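Local coordinates for protein escrt-iii (Sulfolobus solfataricus, PDB 2XVC) that is an ESCRT-III protein of archaeal cell division, whose winged-helix domain probably takes part in its recruitment to membranes, at residues 35-39 with 40-44. Residues are numbered along the deposited sequence; the frame is centred on the assembly and turned at random.
Sequences YGVEK and QEVVK. With CD (cadmium ion), chain C.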
# COMPACT_ATOMS: atom_id res chain seq x y z
N TYR A 35 9.48 6.56 -1.24
CA TYR A 35 8.60 7.24 -2.19
C TYR A 35 8.01 8.56 -1.69
O TYR A 35 7.32 9.25 -2.44
CB TYR A 35 7.52 6.27 -2.72
CG TYR A 35 8.16 5.10 -3.42
CD1 TYR A 35 8.54 5.19 -4.76
CD2 TYR A 35 8.43 3.92 -2.74
CE1 TYR A 35 9.15 4.13 -5.40
CE2 TYR A 35 9.04 2.85 -3.37
CZ TYR A 35 9.40 2.96 -4.69
OH TYR A 35 10.00 1.90 -5.32
N GLY A 36 8.31 8.91 -0.45
CA GLY A 36 7.92 10.22 0.10
C GLY A 36 6.45 10.43 0.42
O GLY A 36 6.02 11.56 0.67
N VAL A 37 5.67 9.34 0.41
CA VAL A 37 4.25 9.38 0.75
C VAL A 37 4.10 9.27 2.27
O VAL A 37 4.71 8.40 2.88
CB VAL A 37 3.48 8.22 0.07
CG1 VAL A 37 1.97 8.38 0.24
CG2 VAL A 37 3.82 8.13 -1.42
N GLU A 38 3.29 10.14 2.88
CA GLU A 38 3.02 10.07 4.32
C GLU A 38 2.48 8.70 4.71
O GLU A 38 1.69 8.12 3.97
CB GLU A 38 2.00 11.12 4.75
CG GLU A 38 2.44 12.56 4.55
CD GLU A 38 3.83 12.80 5.08
OE1 GLU A 38 4.07 12.50 6.27
OE2 GLU A 38 4.69 13.27 4.30
N LYS A 39 2.91 8.18 5.86
CA LYS A 39 2.46 6.87 6.33
C LYS A 39 0.94 6.76 6.38
O LYS A 39 0.38 5.75 5.97
CB LYS A 39 3.06 6.53 7.71
CG LYS A 39 4.55 6.17 7.67
CD LYS A 39 5.04 5.52 8.98
CE LYS A 39 4.45 4.11 9.19
NZ LYS A 39 5.26 3.22 10.08
N GLN A 40 0.27 7.81 6.86
CA GLN A 40 -1.19 7.80 6.97
C GLN A 40 -1.87 7.86 5.60
O GLN A 40 -3.00 7.39 5.45
CB GLN A 40 -1.71 8.91 7.92
CG GLN A 40 -1.49 10.35 7.44
CD GLN A 40 -0.13 10.95 7.84
OE1 GLN A 40 0.77 10.25 8.34
NE2 GLN A 40 0.02 12.25 7.60
N GLU A 41 -1.19 8.43 4.61
CA GLU A 41 -1.69 8.41 3.24
C GLU A 41 -1.58 7.00 2.63
O GLU A 41 -2.49 6.57 1.91
CB GLU A 41 -0.99 9.47 2.37
CG GLU A 41 -1.42 9.48 0.89
CD GLU A 41 -2.90 9.77 0.67
OE1 GLU A 41 -3.54 10.42 1.54
OE2 GLU A 41 -3.44 9.36 -0.39
N VAL A 42 -0.49 6.29 2.92
CA VAL A 42 -0.34 4.89 2.49
C VAL A 42 -1.46 4.04 3.10
O VAL A 42 -2.10 3.26 2.41
CB VAL A 42 1.06 4.31 2.85
CG1 VAL A 42 1.16 2.84 2.47
CG2 VAL A 42 2.15 5.10 2.16
N VAL A 43 -1.69 4.21 4.40
CA VAL A 43 -2.74 3.49 5.13
C VAL A 43 -4.11 3.79 4.53
O VAL A 43 -4.89 2.87 4.28
CB VAL A 43 -2.71 3.85 6.64
CG1 VAL A 43 -3.99 3.38 7.36
CG2 VAL A 43 -1.47 3.26 7.30
N LYS A 44 -4.38 5.07 4.28
CA LYS A 44 -5.61 5.52 3.63
C LYS A 44 -5.82 4.83 2.28
O LYS A 44 -6.92 4.34 1.99
CB LYS A 44 -5.59 7.05 3.49
CG LYS A 44 -6.80 7.68 2.80
CD LYS A 44 -6.70 9.21 2.91
CE LYS A 44 -7.32 9.91 1.71
NZ LYS A 44 -8.80 10.04 1.86
CD CD C . 6.55 13.13 6.44
O HOH W 1 7.29 12.35 8.93
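E38 and Q40 run side by side at the start of helix 39-51, and E38, in the N-cap position, shows how one residue can begin a helix with its backbone while its side chain serves a metal. Its CB lies 3.6 Å from NE2 of Q40, and CG stays near the same amide nitrogen. That amide comes back alongside because CG of Q40 sits between backbone N and carbonyl carbon (chi1 67°) and the chain then bends at chi2; carboxylate and amide planes are 58° apart. Beyond CG the E38 chain bends too, bringing OE1 2.6 Å from the cadmium ion, which H6 and a water also bind. OE2 lies 2.8 Å from the cadmium ion and accepts a hydrogen bond from the backbone N of H7. The carbonyl of E38 faces into the first turn: V42 N donates to E38 O at 3.0 Å, 159° at the hydrogen, while E41 N adds a weak bond. Buried V37 puts CG1 against E41 CG at 3.6 Å and V42 CG2 at 3.8 Å, joining the connection from helix 28-35 to the new helix. H6 and H7 belong to the expression tag, so the cadmium site is probably a product of construct and crystal; the charge on E38 would be shared between metal and peptide N-H.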